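Protein-tyrosine-phosphatase (Vibrio vulnificus, PDB 7DHF) probably removes phosphate from phosphotyrosine residues of proteins, as a bacterial low-molecular-weight protein tyrosine phosphatase. Local coordinates at residues Lys7-Ala12 and Ala36-Ala41; Val13-Arg18 and Gln71-Thr76; Gly112-Gln117 and Gln143-Lys148. The protein carries 1 engineered substitution. All blocks are in the same frame, centred on the assembly; numbering follows the deposited sequence.

Interaction 1. Residues Lys7-Ala12 and Ala36-Ala41; sequences KILVVA and ASAGIA. Engineered in segment 7-12: A12 (natural residue Cys).
L9 carries CG anti to its backbone N (chi1 -174°), and from there its CD1 branch reaches across to the neighbouring strand, over S37 N at 3.6 Å. The same methyl meets A36 CB at 4.0 Å and lies near A38 CB as well, so one leucine branch spans two alanines. Further along, V11 also places CG1 anti to its N (chi1 172°); this methyl touches I40 CG1 at 3.8 Å, the two side chains crossing at about a right angle. L9, V11, A36 and A38 share one face of the sheet, while V10, S37 and A12 lie on the other.

The backbones between these two faces form parallel strands 7-12 and 36-39, whose axes, over these short segments, are inclined by 30°. They are the strands of a beta-alpha-beta unit, connected through helix 18-29, in the four-stranded parallel sheet of this phosphatase fold. A36 N donates to I8 O at 2.9 Å, and A36 O in turn accepts from V10 N at 2.8 Å. The same alternation continues with A38 N to V10 O and A12 N to A38 O. V10 O also takes a close CA-H...O contact from S37 CA.

S37 OG, on the face of V10, is gripped by E23 OE1 and N15 ND2. A12 is engineered; the natural cysteine here is the predicted nucleophile. The A12 side chain is about 3 Å from a bound phosphate ion at their nearest atoms. Past the end of strand 36-39, I40 N bonds to A12 O at 2.8 Å, and I40 CG1 rests 3.4 Å from this same A12 O.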
loop_
_atom_site.group_PDB
_atom_site.type_symbol
_atom_site.label_atom_id
_atom_site.label_comp_id
_atom_site.label_asym_id
_atom_site.label_seq_id
_atom_site.Cartn_x
_atom_site.Cartn_y
_atom_site.Cartn_z
ATOM N N LYS A 7 5.287 12.854 2.634
ATOM C CA LYS A 7 4.175 12.298 1.874
ATOM C C LYS A 7 4.576 10.906 1.408
ATOM O O LYS A 7 5.609 10.742 0.750
ATOM C CB LYS A 7 3.845 13.192 0.679
ATOM C CG LYS A 7 3.397 14.594 1.069
ATOM C CD LYS A 7 3.041 15.439 -0.148
ATOM C CE LYS A 7 1.749 14.969 -0.803
ATOM N NZ LYS A 7 1.427 15.743 -2.033
ATOM N N ILE A 8 3.757 9.911 1.746
ATOM C CA ILE A 8 4.085 8.506 1.537
ATOM C C ILE A 8 3.004 7.882 0.665
ATOM O O ILE A 8 1.810 8.021 0.953
ATOM C CB ILE A 8 4.185 7.757 2.879
ATOM C CG1 ILE A 8 5.209 8.431 3.797
ATOM C CG2 ILE A 8 4.554 6.298 2.649
ATOM C CD1 ILE A 8 5.090 8.026 5.246
ATOM N N LEU A 9 3.423 7.174 -0.383
ATOM C CA LEU A 9 2.512 6.491 -1.293
ATOM C C LEU A 9 2.744 4.991 -1.174
ATOM O O LEU A 9 3.844 4.506 -1.458
ATOM C CB LEU A 9 2.751 6.950 -2.733
ATOM C CG LEU A 9 1.766 6.423 -3.780
ATOM C CD1 LEU A 9 0.380 7.027 -3.581
ATOM C CD2 LEU A 9 2.278 6.702 -5.183
ATOM N N VAL A 10 1.713 4.263 -0.756
ATOM C CA VAL A 10 1.772 2.809 -0.657
ATOM C C VAL A 10 1.253 2.225 -1.963
ATOM O O VAL A 10 0.150 2.563 -2.408
ATOM C CB VAL A 10 0.948 2.315 0.542
ATOM C CG1 VAL A 10 1.014 0.800 0.654
ATOM C CG2 VAL A 10 1.436 2.974 1.823
ATOM N N VAL A 11 2.041 1.348 -2.585
ATOM C CA VAL A 11 1.769 0.895 -3.942
ATOM C C VAL A 11 1.693 -0.623 -3.992
ATOM O O VAL A 11 2.527 -1.325 -3.412
ATOM C CB VAL A 11 2.824 1.426 -4.933
ATOM C CG1 VAL A 11 2.654 0.791 -6.310
ATOM C CG2 VAL A 11 2.729 2.940 -5.032
ATOM N N ALA A 12 0.681 -1.119 -4.698
ATOM C CA ALA A 12 0.623 -2.519 -5.088
ATOM C C ALA A 12 0.037 -2.598 -6.493
ATOM O O ALA A 12 0.439 -1.823 -7.365
ATOM C CB ALA A 12 -0.161 -3.338 -4.063
ATOM N N ALA A 36 -1.078 8.011 1.121
ATOM C CA ALA A 36 -2.044 7.631 0.102
ATOM C C ALA A 36 -1.608 6.294 -0.486
ATOM O O ALA A 36 -0.618 5.699 -0.051
ATOM C CB ALA A 36 -2.150 8.709 -0.984
ATOM N N SER A 37 -2.346 5.810 -1.484
ATOM C CA SER A 37 -1.984 4.552 -2.121
ATOM C C SER A 37 -2.431 4.550 -3.575
ATOM O O SER A 37 -3.278 5.345 -3.991
ATOM C CB SER A 37 -2.564 3.344 -1.375
ATOM O OG SER A 37 -3.980 3.400 -1.304
ATOM N N ALA A 38 -1.847 3.635 -4.346
ATOM C CA ALA A 38 -2.175 3.506 -5.759
ATOM C C ALA A 38 -1.805 2.111 -6.236
ATOM O O ALA A 38 -1.051 1.387 -5.581
ATOM C CB ALA A 38 -1.453 4.559 -6.604
ATOM N N GLY A 39 -2.341 1.753 -7.400
ATOM C CA GLY A 39 -2.113 0.442 -7.974
ATOM C C GLY A 39 -1.482 0.495 -9.349
ATOM O O GLY A 39 -1.900 1.279 -10.208
ATOM N N ILE A 40 -0.474 -0.354 -9.567
ATOM C CA ILE A 40 0.233 -0.394 -10.845
ATOM C C ILE A 40 -0.698 -0.794 -11.980
ATOM O O ILE A 40 -0.489 -0.394 -13.131
ATOM C CB ILE A 40 1.443 -1.345 -10.731
ATOM C CG1 ILE A 40 2.494 -0.748 -9.799
ATOM C CG2 ILE A 40 2.044 -1.639 -12.104
ATOM C CD1 ILE A 40 3.491 -1.755 -9.283
ATOM N N ALA A 41 -1.726 -1.594 -11.688
ATOM C CA ALA A 41 -2.625 -2.118 -12.710
ATOM C C ALA A 41 -4.084 -1.844 -12.364
ATOM O O ALA A 41 -4.975 -2.587 -12.779
ATOM C CB ALA A 41 -2.395 -3.613 -12.931
#

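Interaction 2. Residues Val13-Arg18 and Gln71-Thr76; sequences VGNICR and QSQQLT. With PO4 (phosphate ion), chain E.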
loop_
_atom_site.group_PDB
_atom_site.type_symbol
_atom_site.label_atom_id
_atom_site.label_comp_id
_atom_site.label_asym_id
_atom_site.label_seq_id
_atom_site.Cartn_x
_atom_site.Cartn_y
_atom_site.Cartn_z
ATOM N N VAL A 13 -0.909 -3.505 -6.735
ATOM C CA VAL A 13 -1.384 -3.807 -8.087
ATOM C C VAL A 13 -2.803 -3.282 -8.326
ATOM O O VAL A 13 -3.036 -2.494 -9.241
ATOM C CB VAL A 13 -1.264 -5.312 -8.405
ATOM C CG1 VAL A 13 -1.825 -5.627 -9.786
ATOM C CG2 VAL A 13 0.187 -5.753 -8.304
ATOM N N GLY A 14 -3.766 -3.732 -7.524
ATOM C CA GLY A 14 -5.151 -3.359 -7.746
ATOM C C GLY A 14 -5.602 -2.150 -6.952
ATOM O O GLY A 14 -6.601 -1.510 -7.295
ATOM N N ASN A 15 -4.872 -1.832 -5.885
ATOM C CA ASN A 15 -5.237 -0.752 -4.967
ATOM C C ASN A 15 -6.614 -0.986 -4.345
ATOM O O ASN A 15 -7.382 -0.048 -4.120
ATOM C CB ASN A 15 -5.125 0.624 -5.638
ATOM C CG ASN A 15 -5.097 1.782 -4.639
ATOM O OD1 ASN A 15 -5.648 2.852 -4.904
ATOM N ND2 ASN A 15 -4.444 1.583 -3.500
ATOM N N ILE A 16 -6.916 -2.248 -4.038
ATOM C CA ILE A 16 -8.144 -2.595 -3.325
ATOM C C ILE A 16 -7.911 -3.437 -2.079
ATOM O O ILE A 16 -8.810 -3.503 -1.219
ATOM C CB ILE A 16 -9.178 -3.281 -4.251
ATOM C CG1 ILE A 16 -8.575 -4.521 -4.919
ATOM C CG2 ILE A 16 -9.707 -2.292 -5.283
ATOM C CD1 ILE A 16 -9.601 -5.435 -5.570
ATOM N N CYS A 17 -6.762 -4.096 -1.917
ATOM C CA CYS A 17 -6.532 -4.962 -0.763
ATOM C C CYS A 17 -5.348 -4.492 0.079
ATOM O O CYS A 17 -5.540 -3.828 1.102
ATOM C CB CYS A 17 -6.334 -6.414 -1.214
ATOM S SG CYS A 17 -7.825 -7.183 -1.912
ATOM N N ARG A 18 -4.124 -4.827 -0.338
ATOM C CA ARG A 18 -2.953 -4.551 0.493
ATOM C C ARG A 18 -2.659 -3.060 0.568
ATOM O O ARG A 18 -2.381 -2.526 1.648
ATOM C CB ARG A 18 -1.727 -5.268 -0.065
ATOM C CG ARG A 18 -1.788 -6.774 -0.022
ATOM C CD ARG A 18 -0.749 -7.361 -0.951
ATOM N NE ARG A 18 -1.049 -7.026 -2.340
ATOM C CZ ARG A 18 -0.290 -7.365 -3.375
ATOM N NH1 ARG A 18 0.828 -8.053 -3.186
ATOM N NH2 ARG A 18 -0.652 -7.014 -4.600
ATOM N N GLN A 71 -10.910 4.906 -2.604
ATOM C CA GLN A 71 -11.146 4.794 -4.037
ATOM C C GLN A 71 -9.845 4.373 -4.701
ATOM O O GLN A 71 -8.846 5.096 -4.627
ATOM C CB GLN A 71 -11.625 6.124 -4.621
ATOM C CG GLN A 71 -12.982 6.576 -4.119
ATOM C CD GLN A 71 -13.364 7.939 -4.659
ATOM O OE1 GLN A 71 -12.635 8.915 -4.479
ATOM N NE2 GLN A 71 -14.502 8.011 -5.335
ATOM N N SER A 72 -9.858 3.211 -5.347
ATOM C CA SER A 72 -8.680 2.732 -6.057
ATOM C C SER A 72 -8.270 3.725 -7.139
ATOM O O SER A 72 -9.113 4.268 -7.858
ATOM C CB SER A 72 -8.980 1.378 -6.693
ATOM O OG SER A 72 -7.934 0.971 -7.557
ATOM N N GLN A 73 -6.962 3.969 -7.247
ATOM C CA GLN A 73 -6.434 4.857 -8.273
ATOM C C GLN A 73 -5.208 4.232 -8.924
ATOM O O GLN A 73 -4.503 3.414 -8.325
ATOM C CB GLN A 73 -6.086 6.249 -7.721
ATOM C CG GLN A 73 -4.788 6.325 -6.929
ATOM C CD GLN A 73 -4.483 7.736 -6.473
ATOM O OE1 GLN A 73 -4.718 8.700 -7.203
ATOM N NE2 GLN A 73 -3.969 7.867 -5.258
ATOM N N GLN A 74 -4.947 4.666 -10.154
ATOM C CA GLN A 74 -3.856 4.142 -10.962
ATOM C C GLN A 74 -2.556 4.876 -10.658
ATOM O O GLN A 74 -2.539 6.097 -10.472
ATOM C CB GLN A 74 -4.197 4.320 -12.444
ATOM C CG GLN A 74 -3.063 4.018 -13.419
ATOM C CD GLN A 74 -2.620 2.570 -13.386
ATOM O OE1 GLN A 74 -3.443 1.658 -13.308
ATOM N NE2 GLN A 74 -1.312 2.352 -13.444
ATOM N N LEU A 75 -1.464 4.118 -10.621
ATOM C CA LEU A 75 -0.146 4.708 -10.446
ATOM C C LEU A 75 0.289 5.383 -11.740
ATOM O O LEU A 75 0.278 4.766 -12.809
ATOM C CB LEU A 75 0.852 3.616 -10.078
ATOM C CG LEU A 75 2.278 4.081 -9.781
ATOM C CD1 LEU A 75 2.356 4.742 -8.414
ATOM C CD2 LEU A 75 3.232 2.907 -9.860
ATOM N N THR A 76 0.671 6.655 -11.644
ATOM C CA THR A 76 1.170 7.406 -12.786
ATOM C C THR A 76 2.451 8.121 -12.386
ATOM O O THR A 76 2.758 8.278 -11.203
ATOM C CB THR A 76 0.168 8.465 -13.262
ATOM O OG1 THR A 76 0.045 9.486 -12.263
ATOM C CG2 THR A 76 -1.195 7.847 -13.531
HETATM P P PO4 E . -3.596 -4.598 -3.898
HETATM O O1 PO4 E . -5.055 -4.656 -4.303
HETATM O O2 PO4 E . -3.373 -5.620 -2.807
HETATM O O3 PO4 E . -3.328 -3.208 -3.374
HETATM O O4 PO4 E . -2.737 -4.915 -5.101
HETATM O O HOH W 1 -6.229 5.559 -3.882
#
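Two loops meet here through polar contacts: G14 and N15 of the phosphate-binding P-loop, which follows strand 7-12 and leads into helix 18-29, touch S72 and Q73 of the irregular segment 71-76. The P-loop is the CX5R signature of tyrosine phosphatases, running from the engineered A12 to R18. N15 provides one of its links to segment 71-76. With CG anti to the backbone N (chi1 -163°), its amide reaches S72 and Q73, and OD1 accepts from Q73 N at 2.9 Å, in the carbonyl plane on a lone pair. The other amide atom, ND2, is bonded to S37 OG and S19 OG, which fixes the amide's rotation. S72 OG donates to G14 O at 2.8 Å, and S72 CB packs on I16 CG2 at 4.0 Å.

On its inner side the loop cradles a phosphate ion. V13 N and G14 N both donate to O4 of the ion, I16 N and C17 N to its O1, and N15 N makes only a weak bond to O3. R18, a predicted active-site residue, contributes twice from its side chain and once from its backbone. Its guanidinium presents an edge to the ion and is tied, through NH1, to E90 in a salt bridge. The chain of R18 bends at chi3, and NE donates almost straight, at 178°, to phosphate O2 at 2.8 Å, while NH2 holds phosphate O4 at 3.0 Å.

Interaction 3. Residues Gly112-Gln117 and Gln143-Lys148; sequences GQWIGQ and QAWAKK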
loop_
_atom_site.group_PDB
_atom_site.type_symbol
_atom_site.label_atom_id
_atom_site.label_comp_id
_atom_site.label_asym_id
_atom_site.label_seq_id
_atom_site.Cartn_x
_atom_site.Cartn_y
_atom_site.Cartn_z
ATOM N N GLY A 112 7.629 -4.204 3.319
ATOM C CA GLY A 112 8.102 -5.152 4.309
ATOM C C GLY A 112 9.607 -5.170 4.501
ATOM O O GLY A 112 10.173 -6.204 4.865
ATOM N N GLN A 113 10.273 -4.032 4.291
ATOM C CA GLN A 113 11.729 -4.008 4.420
ATOM C C GLN A 113 12.183 -4.501 5.788
ATOM O O GLN A 113 13.180 -5.225 5.893
ATOM C CB GLN A 113 12.278 -2.604 4.168
ATOM C CG GLN A 113 13.758 -2.509 4.522
ATOM C CD GLN A 113 14.448 -1.270 3.994
ATOM O OE1 GLN A 113 13.839 -0.418 3.350
ATOM N NE2 GLN A 113 15.739 -1.167 4.273
ATOM N N TRP A 114 11.473 -4.124 6.845
ATOM C CA TRP A 114 11.957 -4.325 8.205
ATOM C C TRP A 114 11.517 -5.647 8.812
ATOM O O TRP A 114 11.863 -5.928 9.966
ATOM C CB TRP A 114 11.510 -3.151 9.077
ATOM C CG TRP A 114 11.939 -1.861 8.476
ATOM C CD1 TRP A 114 11.142 -0.873 7.977
ATOM C CD2 TRP A 114 13.288 -1.430 8.273
ATOM N NE1 TRP A 114 11.912 0.152 7.484
ATOM C CE2 TRP A 114 13.234 -0.165 7.658
ATOM C CE3 TRP A 114 14.536 -1.989 8.561
ATOM C CZ2 TRP A 114 14.380 0.551 7.326
ATOM C CZ3 TRP A 114 15.674 -1.276 8.231
ATOM C CH2 TRP A 114 15.587 -0.020 7.619
ATOM N N ILE A 115 10.806 -6.478 8.056
ATOM C CA ILE A 115 10.430 -7.811 8.512
ATOM C C ILE A 115 11.119 -8.841 7.628
ATOM O O ILE A 115 10.495 -9.797 7.161
ATOM C CB ILE A 115 8.898 -7.993 8.548
ATOM C CG1 ILE A 115 8.265 -7.643 7.194
ATOM C CG2 ILE A 115 8.304 -7.136 9.657
ATOM C CD1 ILE A 115 6.804 -8.066 7.068
ATOM N N GLY A 116 12.413 -8.647 7.390
ATOM C CA GLY A 116 13.173 -9.559 6.562
ATOM C C GLY A 116 13.106 -9.276 5.081
ATOM O O GLY A 116 13.374 -10.180 4.282
ATOM N N GLN A 117 12.759 -8.052 4.689
ATOM C CA GLN A 117 12.602 -7.692 3.281
ATOM C C GLN A 117 11.684 -8.686 2.571
ATOM O O GLN A 117 12.000 -9.231 1.511
ATOM C CB GLN A 117 13.959 -7.548 2.595
ATOM C CG GLN A 117 14.840 -6.522 3.294
ATOM C CD GLN A 117 16.069 -6.140 2.501
ATOM O OE1 GLN A 117 16.070 -5.142 1.784
ATOM N NE2 GLN A 117 17.131 -6.920 2.642
ATOM N N GLN A 143 4.511 -0.846 11.616
ATOM C CA GLN A 143 5.043 -0.458 12.918
ATOM C C GLN A 143 6.519 -0.117 12.821
ATOM O O GLN A 143 6.985 0.856 13.426
ATOM C CB GLN A 143 4.852 -1.589 13.926
ATOM C CG GLN A 143 3.430 -1.817 14.376
ATOM C CD GLN A 143 3.327 -2.988 15.329
ATOM O OE1 GLN A 143 4.241 -3.243 16.114
ATOM N NE2 GLN A 143 2.214 -3.709 15.265
ATOM N N ALA A 144 7.275 -0.915 12.068
ATOM C CA ALA A 144 8.708 -0.682 11.945
ATOM C C ALA A 144 8.995 0.590 11.157
ATOM O O ALA A 144 9.866 1.378 11.541
ATOM C CB ALA A 144 9.372 -1.891 11.291
ATOM N N TRP A 145 8.271 0.813 10.057
ATOM C CA TRP A 145 8.460 2.039 9.289
ATOM C C TRP A 145 8.136 3.269 10.126
ATOM O O TRP A 145 8.817 4.296 10.025
ATOM C CB TRP A 145 7.582 2.020 8.035
ATOM C CG TRP A 145 8.235 1.384 6.853
ATOM C CD1 TRP A 145 7.853 0.237 6.220
ATOM C CD2 TRP A 145 9.391 1.860 6.156
ATOM N NE1 TRP A 145 8.700 -0.030 5.173
ATOM C CE2 TRP A 145 9.654 0.952 5.112
ATOM C CE3 TRP A 145 10.231 2.967 6.314
ATOM C CZ2 TRP A 145 10.720 1.114 4.232
ATOM C CZ3 TRP A 145 11.289 3.127 5.439
ATOM C CH2 TRP A 145 11.525 2.206 4.412
ATOM N N ALA A 146 7.095 3.186 10.958
ATOM C CA ALA A 146 6.655 4.349 11.722
ATOM C C ALA A 146 7.743 4.868 12.653
ATOM O O ALA A 146 7.782 6.065 12.950
ATOM C CB ALA A 146 5.395 4.007 12.516
ATOM N N LYS A 147 8.631 3.993 13.123
ATOM C CA LYS A 147 9.706 4.422 14.009
ATOM C C LYS A 147 10.856 5.091 13.271
ATOM O O LYS A 147 11.739 5.655 13.927
ATOM C CB LYS A 147 10.265 3.219 14.774
ATOM C CG LYS A 147 9.274 2.541 15.700
ATOM C CD LYS A 147 9.906 1.338 16.384
ATOM C CE LYS A 147 8.989 0.751 17.442
ATOM N NZ LYS A 147 9.640 -0.356 18.198
ATOM N N LYS A 148 10.864 5.062 11.939
ATOM C CA LYS A 148 12.002 5.531 11.163
ATOM C C LYS A 148 11.684 6.719 10.267
ATOM O O LYS A 148 12.603 7.261 9.638
ATOM C CB LYS A 148 12.555 4.386 10.303
ATOM C CG LYS A 148 12.983 3.175 11.111
ATOM C CD LYS A 148 13.339 2.003 10.218
ATOM C CE LYS A 148 13.827 0.823 11.036
ATOM N NZ LYS A 148 12.814 0.372 12.028
#
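W114 leans against A144, W145 and K148, and its indole can be followed outward from the backbone. CB begins with a tight contact, 3.3 Å from A144 CB, and CG lies a little farther from the same methyl. CG stands beside the backbone N (chi1 -54°), and the five-membered ring then turns toward W145. CD1 faces the shared bond of that second indole, coming within 3.7 Å of W145 CE2. NE1 goes deeper: it sits over the centre of the W145 ring system, 3.3 Å from W145 CD2. The two indoles therefore form a T-shaped pair, with the edge of W114 directed at the face of W145 and the planes at 72°. K148 lies over one face of the W114 indole: its CD meets CE2 and CZ2, at 3.4 Å from CE2, and its CE meets CD2, CE3, CZ3 and CH2. K148 CE stands 3.5 Å from the centroid of the six-membered ring as a CH-pi contact. K148 bends at its last torsion (chi4 58°), which places NZ 4.3 Å from the centroid of the five-membered ring in a cation-pi interaction. NZ also donates to A144 O at 3.2 Å, from above the carbonyl plane and from the opposite face to K147 N. Because K148 was modelled in two conformers, its contacts describe one of them. Q113 CG covers the other face of W114, while Q113 OE1 comes near W145 CZ2.

W145 is the buried member of the group; its NE1 bonds to L110 O and its side chain touches M109 of strand 108-110. The loop 112-117 thus follows the edge strand 108-110 and packs on the C-terminal end of helix 128-146, where I115 adds contacts with L137, E140 and A141.

Interactions 1 and 2 are neighbours, their centres 6 Å apart, and they touch directly: G39 N lies 2.9 Å from Q73 O, and I40 O the same distance from Q74 NE2, both probable hydrogen bonds. Interaction 1 is buried core, a ladder of backbone bonds between parallel strands with apolar side chains on the face of L9. Interaction 2 begins where strand 7-12 ends; it is partly buried and polar, and joins the phosphate-binding loop to segment 71-76. Interaction 3 differs from both: a surface contact about 17 Å from interaction 1 between centres, built of aromatic and cation-pi packing, it ties the last helix to the loop after strand 108-110, away from the active site.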